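Local coordinates for protein laminin subunit ALPHA-1 (Mus musculus, PDB 2JD4) that contributes the LG4-5 domain pair to laminin-111 of basement membranes, binds magnesium here and probably anchors laminin to the cell surface, at residues Ala21-Leu26 with Asp191-Val196; Ser50-Ala55 with Gly103-Val108; Glu78-Phe83 with Pro97-Asp102. The protein carries 4 engineered substitutions. One frame throughout, in Å; residues are numbered along the deposited sequence.

Contact 1. Residues Ala21-Leu26 with Asp191-Val196; sequences AHQFGL and DRCYVV
Gln-23 and Cys-193 meet through the amide end of one and the sulfur of the other. NE2 of Gln-23 lies 3.6 Å from SG of Cys-193, and CB of Cys-193 is only slightly farther from the same nitrogen. The Gln-23 chain leaves with CG anti to the backbone N (chi1 179°). It then bends at chi2, which places CD, and NE2 of the amide comes near SG. SG of Cys-193 is wedged against the other segment. It rests on the backbone of His-22, close to the carbonyl carbon, and CB of Ala-21 touches it at 3.9 Å. Beyond this contact the sulfur is bonded to Cys-168 of strand 167-174, the strand that also pairs with His-22 and Phe-24.

The backbones form a single antiparallel bridge between Gln-23 and Asp-191, a hydrogen-bonded pair. N of Gln-23 donates to O of Asp-191 at 2.9 Å, nearly straight at the hydrogen (175°). The return bond, N of Asp-191 to O of Gln-23, is weak at 3.3 Å. Residues 191-196 lie on the way from strand 186-188 to strand 197-198. The bridge joins them to strand 22-23 and the disulfide joins them to strand 167-174. Both strands belong to one sheet of the laminin G beta sandwich. Phe-374 of strand 369-374 touches the side chains of both Leu-26 and Asp-191.

The carboxylate of Asp-191 turns back on its own backbone, where OD2 accepts from N of Arg-192 at 2.8 Å. An alanine here would probably leave that N-H without its mate and the backbone at Arg-192 less firmly set. A water closes the other end, donating to O of Ala-21 (2.9 Å) and accepting from N of Cys-193 (2.8 Å).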
loop_
_atom_site.group_PDB
_atom_site.type_symbol
_atom_site.label_atom_id
_atom_site.label_comp_id
_atom_site.label_asym_id
_atom_site.label_seq_id
_atom_site.Cartn_x
_atom_site.Cartn_y
_atom_site.Cartn_z
ATOM N N ALA A 21 -16.863 5.984 -6.754
ATOM C CA ALA A 21 -15.412 5.939 -6.868
ATOM C C ALA A 21 -14.951 4.638 -6.234
ATOM O O ALA A 21 -15.629 4.103 -5.349
ATOM C CB ALA A 21 -14.781 7.128 -6.158
ATOM N N HIS A 22 -13.806 4.129 -6.678
ATOM C CA HIS A 22 -13.290 2.881 -6.127
ATOM C C HIS A 22 -11.829 2.999 -5.688
ATOM O O HIS A 22 -11.017 3.642 -6.358
ATOM C CB HIS A 22 -13.430 1.764 -7.173
ATOM C CG HIS A 22 -14.845 1.508 -7.597
ATOM N ND1 HIS A 22 -15.671 0.619 -6.943
ATOM C CD2 HIS A 22 -15.585 2.039 -8.598
ATOM C CE1 HIS A 22 -16.857 0.612 -7.523
ATOM N NE2 HIS A 22 -16.833 1.465 -8.531
ATOM N N GLN A 23 -11.503 2.369 -4.562
ATOM C CA GLN A 23 -10.140 2.376 -4.048
ATOM C C GLN A 23 -9.494 1.043 -4.414
ATOM O O GLN A 23 -10.050 -0.012 -4.127
ATOM C CB GLN A 23 -10.124 2.526 -2.521
ATOM C CG GLN A 23 -8.712 2.524 -1.915
ATOM C CD GLN A 23 -7.997 3.858 -2.068
ATOM O OE1 GLN A 23 -6.794 3.956 -1.829
ATOM N NE2 GLN A 23 -8.740 4.893 -2.456
ATOM N N PHE A 24 -8.326 1.097 -5.044
ATOM C CA PHE A 24 -7.610 -0.113 -5.424
ATOM C C PHE A 24 -6.320 -0.220 -4.604
ATOM O O PHE A 24 -6.051 0.616 -3.740
ATOM C CB PHE A 24 -7.293 -0.099 -6.926
ATOM C CG PHE A 24 -8.515 -0.044 -7.799
ATOM C CD1 PHE A 24 -9.079 1.180 -8.150
ATOM C CD2 PHE A 24 -9.120 -1.218 -8.248
ATOM C CE1 PHE A 24 -10.236 1.237 -8.939
ATOM C CE2 PHE A 24 -10.270 -1.176 -9.033
ATOM C CZ PHE A 24 -10.831 0.058 -9.379
ATOM N N GLY A 25 -5.530 -1.254 -4.867
ATOM C CA GLY A 25 -4.288 -1.423 -4.132
ATOM C C GLY A 25 -4.409 -2.016 -2.733
ATOM O O GLY A 25 -3.408 -2.112 -2.026
ATOM N N LEU A 26 -5.610 -2.410 -2.316
ATOM C CA LEU A 26 -5.774 -3.005 -0.986
ATOM C C LEU A 26 -5.037 -4.348 -0.954
ATOM O O LEU A 26 -4.501 -4.752 0.079
ATOM C CB LEU A 26 -7.258 -3.188 -0.658
ATOM C CG LEU A 26 -8.017 -1.866 -0.485
ATOM C CD1 LEU A 26 -9.501 -2.154 -0.455
ATOM C CD2 LEU A 26 -7.574 -1.157 0.800
ATOM N N ASP A 191 -12.590 -1.546 -2.581
ATOM C CA ASP A 191 -13.299 -0.895 -1.477
ATOM C C ASP A 191 -13.641 0.550 -1.854
ATOM O O ASP A 191 -13.436 0.964 -3.000
ATOM C CB ASP A 191 -12.443 -0.939 -0.207
ATOM C CG ASP A 191 -13.273 -1.131 1.058
ATOM O OD1 ASP A 191 -12.741 -1.713 2.024
ATOM O OD2 ASP A 191 -14.449 -0.702 1.093
ATOM N N ARG A 192 -14.162 1.309 -0.893
ATOM C CA ARG A 192 -14.549 2.704 -1.118
ATOM C C ARG A 192 -13.438 3.673 -0.745
ATOM O O ARG A 192 -12.533 3.326 0.011
ATOM C CB ARG A 192 -15.798 3.020 -0.296
ATOM C CG ARG A 192 -16.888 1.982 -0.455
ATOM C CD ARG A 192 -17.624 1.765 0.857
ATOM N NE ARG A 192 -18.899 2.462 0.895
ATOM C CZ ARG A 192 -19.716 2.463 1.943
ATOM N NH1 ARG A 192 -19.385 1.808 3.045
ATOM N NH2 ARG A 192 -20.871 3.103 1.877
ATOM N N CYS A 193 -13.511 4.892 -1.275
ATOM C CA CYS A 193 -12.507 5.910 -0.999
ATOM C C CYS A 193 -13.010 6.912 0.029
ATOM O O CYS A 193 -14.179 7.297 0.003
ATOM C CB CYS A 193 -12.181 6.703 -2.259
ATOM S SG CYS A 193 -11.998 5.746 -3.785
ATOM N N TYR A 194 -12.122 7.349 0.915
ATOM C CA TYR A 194 -12.481 8.344 1.917
ATOM C C TYR A 194 -12.583 9.689 1.189
ATOM O O TYR A 194 -11.831 9.947 0.239
ATOM C CB TYR A 194 -11.401 8.420 3.007
ATOM C CG TYR A 194 -11.312 7.190 3.886
ATOM C CD1 TYR A 194 -10.169 6.386 3.888
ATOM C CD2 TYR A 194 -12.368 6.833 4.726
ATOM C CE1 TYR A 194 -10.084 5.260 4.710
ATOM C CE2 TYR A 194 -12.293 5.708 5.547
ATOM C CZ TYR A 194 -11.153 4.930 5.534
ATOM O OH TYR A 194 -11.088 3.819 6.345
ATOM N N VAL A 195 -13.521 10.536 1.608
ATOM C CA VAL A 195 -13.678 11.850 0.984
ATOM C C VAL A 195 -12.342 12.572 1.088
ATOM O O VAL A 195 -11.926 13.262 0.160
ATOM C CB VAL A 195 -14.783 12.691 1.694
ATOM C CG1 VAL A 195 -14.775 14.134 1.186
ATOM C CG2 VAL A 195 -16.140 12.067 1.434
ATOM N N VAL A 196 -11.677 12.393 2.222
ATOM C CA VAL A 196 -10.374 13.004 2.482
ATOM C C VAL A 196 -9.420 11.931 3.007
ATOM O O VAL A 196 -9.728 11.257 3.991
ATOM C CB VAL A 196 -10.464 14.112 3.555
ATOM C CG1 VAL A 196 -9.098 14.745 3.749
ATOM C CG2 VAL A 196 -11.486 15.158 3.152
HETATM O O HOH W 1 -15.826 5.313 -2.721
#

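Contact 2. Residues Ser50-Ala55 with Gly103-Val108; sequences SIRTFA and GKWHTV
His-106 O takes the N-H of Ile-51 at 2.8 Å, N to O, and the CA-H of Ser-50, whose CA lies 3.1 Å from the same oxygen. In return N of His-106 donates to O of Ile-51 at 2.8 Å, and CA of Trp-105 makes a looser CA-H...O contact with that oxygen. Farther on, N of Gly-103 donates to O of Thr-53 at 3.0 Å. Between these points a water accepts from N of Thr-53 and lies 2.7 Å from O of Lys-104, to which it donates.

Trp-105 and Arg-52 carry the side-chain contact. CB of Arg-52 sits over the centre of the six-membered ring of Trp-105, a CH-pi contact 3.7 Å from the centroid and 11° off the ring normal. CG of Arg-52 is anti to the backbone N (chi1 177°), which sets it against O of Gly-103. Two further bends bring NE near NE1 of Trp-105, with the guanidinium and indole planes 48° apart, so the two groups are not stacked in parallel. NH2 of Arg-52 is hydrogen-bonded to O of Tyr-194.

CA of Gly-103 lies over one face of the Phe-54 ring, 3.8 Å from its centroid. A side chain there would run into the ring, and the backbone has positive phi. Ile-51 and His-106 point to the same face of the sheet. CG2 of Ile-51 meets CG2 of Val-108 at 4.1 Å. The His-106 ring is held at both nitrogens, ND1 by Asp-122 and NE2 by Asp-102. Ser-50 with Thr-107 is a non-hydrogen-bonded pair and Ile-51 with His-106 a hydrogen-bonded one, the antiparallel pairing of neighbouring strands in one sheet of a laminin G beta sandwich.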
loop_
_atom_site.group_PDB
_atom_site.type_symbol
_atom_site.label_atom_id
_atom_site.label_comp_id
_atom_site.label_asym_id
_atom_site.label_seq_id
_atom_site.Cartn_x
_atom_site.Cartn_y
_atom_site.Cartn_z
ATOM N N SER A 50 -10.123 9.937 -13.785
ATOM C CA SER A 50 -9.644 10.829 -12.729
ATOM C C SER A 50 -8.995 9.933 -11.682
ATOM O O SER A 50 -9.507 8.856 -11.379
ATOM C CB SER A 50 -10.803 11.625 -12.113
ATOM O OG SER A 50 -11.767 10.761 -11.532
ATOM N N ILE A 51 -7.867 10.372 -11.135
ATOM C CA ILE A 51 -7.157 9.567 -10.160
ATOM C C ILE A 51 -6.600 10.389 -9.005
ATOM O O ILE A 51 -6.286 11.567 -9.155
ATOM C CB ILE A 51 -6.017 8.791 -10.863
ATOM C CG1 ILE A 51 -5.391 7.767 -9.913
ATOM C CG2 ILE A 51 -4.975 9.772 -11.381
ATOM C CD1 ILE A 51 -4.509 6.750 -10.624
ATOM N N ARG A 52 -6.507 9.753 -7.842
ATOM C CA ARG A 52 -5.991 10.382 -6.630
ATOM C C ARG A 52 -5.132 9.333 -5.924
ATOM O O ARG A 52 -5.619 8.243 -5.612
ATOM C CB ARG A 52 -7.145 10.802 -5.725
ATOM C CG ARG A 52 -6.698 11.403 -4.420
ATOM C CD ARG A 52 -7.395 10.697 -3.280
ATOM N NE ARG A 52 -8.543 11.439 -2.810
ATOM C CZ ARG A 52 -9.438 10.963 -1.955
ATOM N NH1 ARG A 52 -9.324 9.730 -1.477
ATOM N NH2 ARG A 52 -10.442 11.733 -1.576
ATOM N N THR A 53 -3.875 9.665 -5.647
ATOM C CA THR A 53 -2.970 8.692 -5.032
ATOM C C THR A 53 -1.727 9.274 -4.341
ATOM O O THR A 53 -1.330 10.409 -4.592
ATOM C CB THR A 53 -2.488 7.705 -6.115
ATOM O OG1 THR A 53 -1.628 6.719 -5.538
ATOM C CG2 THR A 53 -1.730 8.460 -7.210
ATOM N N PHE A 54 -1.121 8.472 -3.467
ATOM C CA PHE A 54 0.107 8.850 -2.763
ATOM C C PHE A 54 1.181 7.828 -3.160
ATOM O O PHE A 54 2.347 7.962 -2.789
ATOM C CB PHE A 54 -0.063 8.775 -1.236
ATOM C CG PHE A 54 -0.960 9.838 -0.653
ATOM C CD1 PHE A 54 -2.269 9.539 -0.286
ATOM C CD2 PHE A 54 -0.475 11.124 -0.426
ATOM C CE1 PHE A 54 -3.083 10.504 0.306
ATOM C CE2 PHE A 54 -1.278 12.097 0.164
ATOM C CZ PHE A 54 -2.585 11.788 0.531
ATOM N N ALA A 55 0.773 6.812 -3.921
ATOM C CA ALA A 55 1.669 5.730 -4.320
ATOM C C ALA A 55 2.744 6.071 -5.342
ATOM O O ALA A 55 2.648 7.050 -6.072
ATOM C CB ALA A 55 0.843 4.547 -4.824
ATOM N N GLY A 103 -1.731 13.184 -3.635
ATOM C CA GLY A 103 -2.983 12.999 -2.916
ATOM C C GLY A 103 -4.130 13.889 -3.362
ATOM O O GLY A 103 -5.166 13.951 -2.702
ATOM N N LYS A 104 -3.949 14.595 -4.472
ATOM C CA LYS A 104 -5.002 15.458 -4.991
ATOM C C LYS A 104 -5.537 14.846 -6.283
ATOM O O LYS A 104 -4.826 14.115 -6.973
ATOM C CB LYS A 104 -4.461 16.865 -5.253
ATOM C CG LYS A 104 -4.045 17.610 -3.985
ATOM C CD LYS A 104 -3.439 18.962 -4.320
ATOM C CE LYS A 104 -3.171 19.782 -3.066
ATOM N NZ LYS A 104 -2.183 19.130 -2.166
ATOM N N TRP A 105 -6.794 15.137 -6.604
ATOM C CA TRP A 105 -7.406 14.597 -7.816
ATOM C C TRP A 105 -6.790 15.148 -9.098
ATOM O O TRP A 105 -6.550 16.349 -9.222
ATOM C CB TRP A 105 -8.910 14.879 -7.830
ATOM C CG TRP A 105 -9.696 14.029 -6.879
ATOM C CD1 TRP A 105 -10.156 14.382 -5.637
ATOM C CD2 TRP A 105 -10.096 12.671 -7.084
ATOM N NE1 TRP A 105 -10.822 13.319 -5.060
ATOM C CE2 TRP A 105 -10.798 12.258 -5.928
ATOM C CE3 TRP A 105 -9.927 11.758 -8.135
ATOM C CZ2 TRP A 105 -11.332 10.972 -5.796
ATOM C CZ3 TRP A 105 -10.457 10.481 -8.004
ATOM C CH2 TRP A 105 -11.154 10.100 -6.839
ATOM N N HIS A 106 -6.544 14.256 -10.051
ATOM C CA HIS A 106 -5.979 14.633 -11.343
ATOM C C HIS A 106 -6.807 13.998 -12.456
ATOM O O HIS A 106 -7.396 12.933 -12.269
ATOM C CB HIS A 106 -4.540 14.127 -11.470
ATOM C CG HIS A 106 -3.606 14.680 -10.440
ATOM N ND1 HIS A 106 -3.217 16.003 -10.422
ATOM C CD2 HIS A 106 -2.981 14.088 -9.395
ATOM C CE1 HIS A 106 -2.392 16.201 -9.408
ATOM N NE2 HIS A 106 -2.233 15.056 -8.769
ATOM N N THR A 107 -6.861 14.654 -13.607
ATOM C CA THR A 107 -7.576 14.103 -14.748
ATOM C C THR A 107 -6.481 13.587 -15.675
ATOM O O THR A 107 -5.479 14.265 -15.894
ATOM C CB THR A 107 -8.411 15.173 -15.472
ATOM O OG1 THR A 107 -7.545 16.203 -15.960
ATOM C CG2 THR A 107 -9.429 15.778 -14.519
ATOM N N VAL A 108 -6.663 12.381 -16.199
ATOM C CA VAL A 108 -5.666 11.776 -17.076
ATOM C C VAL A 108 -6.286 11.303 -18.380
ATOM O O VAL A 108 -7.399 10.792 -18.398
ATOM C CB VAL A 108 -4.994 10.572 -16.383
ATOM C CG1 VAL A 108 -4.070 9.850 -17.363
ATOM C CG2 VAL A 108 -4.209 11.054 -15.156
HETATM O O HOH W 2 -3.055 12.165 -6.489
#

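Contact 3. Residues Glu78-Phe83 with Pro97-Asp102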
loop_
_atom_site.group_PDB
_atom_site.type_symbol
_atom_site.label_atom_id
_atom_site.label_comp_id
_atom_site.label_asym_id
_atom_site.label_seq_id
_atom_site.Cartn_x
_atom_site.Cartn_y
_atom_site.Cartn_z
ATOM N N GLU A 78 7.650 5.307 -10.217
ATOM C CA GLU A 78 8.415 6.377 -9.592
ATOM C C GLU A 78 7.575 7.646 -9.548
ATOM O O GLU A 78 8.080 8.751 -9.738
ATOM C CB GLU A 78 9.725 6.624 -10.352
ATOM C CG GLU A 78 10.669 5.418 -10.354
ATOM C CD GLU A 78 11.980 5.687 -11.086
ATOM O OE1 GLU A 78 11.940 6.082 -12.271
ATOM O OE2 GLU A 78 13.052 5.497 -10.476
ATOM N N GLY A 79 6.277 7.473 -9.309
ATOM C CA GLY A 79 5.379 8.607 -9.214
ATOM C C GLY A 79 4.944 9.241 -10.522
ATOM O O GLY A 79 4.195 10.218 -10.500
ATOM N N ARG A 80 5.390 8.698 -11.654
ATOM C CA ARG A 80 5.027 9.257 -12.958
ATOM C C ARG A 80 4.340 8.266 -13.900
ATOM O O ARG A 80 4.525 7.053 -13.794
ATOM C CB ARG A 80 6.265 9.855 -13.633
ATOM C CG ARG A 80 6.825 11.068 -12.897
ATOM C CD ARG A 80 7.883 11.797 -13.718
ATOM N NE ARG A 80 8.201 13.109 -13.151
ATOM C CZ ARG A 80 8.834 13.300 -11.995
ATOM N NH1 ARG A 80 9.230 12.265 -11.268
ATOM N NH2 ARG A 80 9.059 14.531 -11.557
ATOM N N LEU A 81 3.568 8.807 -14.842
ATOM C CA LEU A 81 2.803 8.008 -15.795
ATOM C C LEU A 81 3.498 7.570 -17.082
ATOM O O LEU A 81 4.239 8.340 -17.700
ATOM C CB LEU A 81 1.517 8.757 -16.158
ATOM C CG LEU A 81 0.559 9.041 -14.997
ATOM C CD1 LEU A 81 -0.582 9.952 -15.458
ATOM C CD2 LEU A 81 0.019 7.722 -14.469
ATOM N N HIS A 82 3.224 6.328 -17.481
ATOM C CA HIS A 82 3.763 5.724 -18.702
ATOM C C HIS A 82 2.626 5.014 -19.450
ATOM O O HIS A 82 1.933 4.174 -18.877
ATOM C CB HIS A 82 4.858 4.706 -18.356
ATOM C CG HIS A 82 6.013 5.296 -17.610
ATOM N ND1 HIS A 82 7.062 5.930 -18.240
ATOM C CD2 HIS A 82 6.267 5.381 -16.282
ATOM C CE1 HIS A 82 7.912 6.380 -17.334
ATOM N NE2 HIS A 82 7.452 6.060 -16.137
ATOM N N PHE A 83 2.451 5.362 -20.724
ATOM C CA PHE A 83 1.413 4.788 -21.585
ATOM C C PHE A 83 2.085 4.047 -22.736
ATOM O O PHE A 83 2.879 4.637 -23.470
ATOM C CB PHE A 83 0.521 5.925 -22.131
ATOM C CG PHE A 83 -0.406 5.518 -23.258
ATOM C CD1 PHE A 83 -1.188 4.367 -23.173
ATOM C CD2 PHE A 83 -0.538 6.331 -24.388
ATOM C CE1 PHE A 83 -2.096 4.030 -24.201
ATOM C CE2 PHE A 83 -1.435 6.004 -25.410
ATOM C CZ PHE A 83 -2.217 4.853 -25.319
ATOM N N PRO A 97 5.790 14.060 -17.679
ATOM C CA PRO A 97 6.544 14.598 -16.540
ATOM C C PRO A 97 5.786 14.839 -15.233
ATOM O O PRO A 97 6.379 14.794 -14.158
ATOM C CB PRO A 97 7.120 15.893 -17.103
ATOM C CG PRO A 97 6.030 16.350 -18.016
ATOM C CD PRO A 97 5.685 15.070 -18.748
ATOM N N ALA A 98 4.488 15.098 -15.320
ATOM C CA ALA A 98 3.686 15.375 -14.131
ATOM C C ALA A 98 3.880 14.380 -12.993
ATOM O O ALA A 98 3.889 13.167 -13.203
ATOM C CB ALA A 98 2.208 15.444 -14.504
ATOM N N LEU A 99 4.048 14.910 -11.786
ATOM C CA LEU A 99 4.202 14.083 -10.593
ATOM C C LEU A 99 2.771 13.949 -10.054
ATOM O O LEU A 99 2.138 14.948 -9.708
ATOM C CB LEU A 99 5.102 14.792 -9.577
ATOM C CG LEU A 99 5.654 13.959 -8.417
ATOM C CD1 LEU A 99 6.551 12.852 -8.957
ATOM C CD2 LEU A 99 6.441 14.857 -7.470
ATOM N N LEU A 100 2.258 12.725 -9.993
ATOM C CA LEU A 100 0.877 12.510 -9.543
ATOM C C LEU A 100 0.637 12.128 -8.089
ATOM O O LEU A 100 -0.482 12.247 -7.600
ATOM C CB LEU A 100 0.205 11.448 -10.417
ATOM C CG LEU A 100 -0.315 11.865 -11.794
ATOM C CD1 LEU A 100 0.839 12.237 -12.728
ATOM C CD2 LEU A 100 -1.108 10.713 -12.363
ATOM N N SER A 101 1.678 11.675 -7.402
ATOM C CA SER A 101 1.555 11.231 -6.015
ATOM C C SER A 101 1.389 12.294 -4.920
ATOM O O SER A 101 2.003 12.177 -3.856
ATOM C CB SER A 101 2.752 10.343 -5.679
ATOM O OG SER A 101 3.970 11.016 -5.967
ATOM N N ASP A 102 0.551 13.304 -5.154
ATOM C CA ASP A 102 0.339 14.356 -4.159
ATOM C C ASP A 102 -0.971 14.245 -3.386
ATOM O O ASP A 102 -1.296 15.115 -2.578
ATOM C CB ASP A 102 0.416 15.743 -4.809
ATOM C CG ASP A 102 -0.556 15.905 -5.967
ATOM O OD1 ASP A 102 -1.514 15.109 -6.072
ATOM O OD2 ASP A 102 -0.362 16.844 -6.771
HETATM O O HOH W 3 3.279 11.600 -15.160
#
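The guanidinium of Arg-80 has CD1 of Leu-99 over one face and O of Pro-97 at its edge. The methyl is offset toward the rim, nearest NH1 at 3.6 Å. NE donates to O of Pro-97 at 2.7 Å, a short bond but bent at the hydrogen (139°). The arginine chain is extended from CG to NE and runs past O of Ala-98, which lies 3.6 Å from CG.

The backbones are joined beside it. N of Leu-100 donates to O of Gly-79 at 3.2 Å, nearly straight at the hydrogen (171°). A water accepts from N of Leu-81 (2.8 Å) and donates to O of Ala-98 (2.6 Å). N of Ser-101, buried here, has no partner in the model.

On the inner side Leu-81 and Leu-100 cross at about a right angle. CD2 of Leu-100 lies 3.5 Å from CG of Leu-81. Its approach to CD1 of Leu-81 is tighter than normal carbon contact and is doubtful in detail. Met-119 and Val-121 of strand 116-121 and Ile-60 of strand 58-64 also touch Leu-81, so this leucine lies in the core between the two sheets.

Glu-78 and Gly-79 both have positive phi, with the angles of a type I' turn. They close the beta hairpin of strands 71-77 and 80-86. Residues 97-102 lead from strand 91-95 of that sheet to strand 106-113 of the other, so the contact fastens a sheet-to-sheet connection of the laminin G beta sandwich to a hairpin end.

Contacts 1 and 2 have centres 12 Å apart. The arginine end of contact 2 reaches the backbone of contact 1, with NH2 of Arg-52 2.9 Å from O of Tyr-194. Contacts 2 and 3 are closer, with centres 10 Å apart. CG2 of Val-108 lies 3.8 Å from CD1 of Leu-81, which joins their apolar sides. Contact 1 does not touch contact 3; their nearest atoms are about 10 Å apart. Along the chain the three are nested: contact 3 inside contact 2, and contact 2 inside contact 1. None includes a ligand of the first domain's magnesium ion, which is held by Asp-70, Leu-87, Thr-137 and Asp-139.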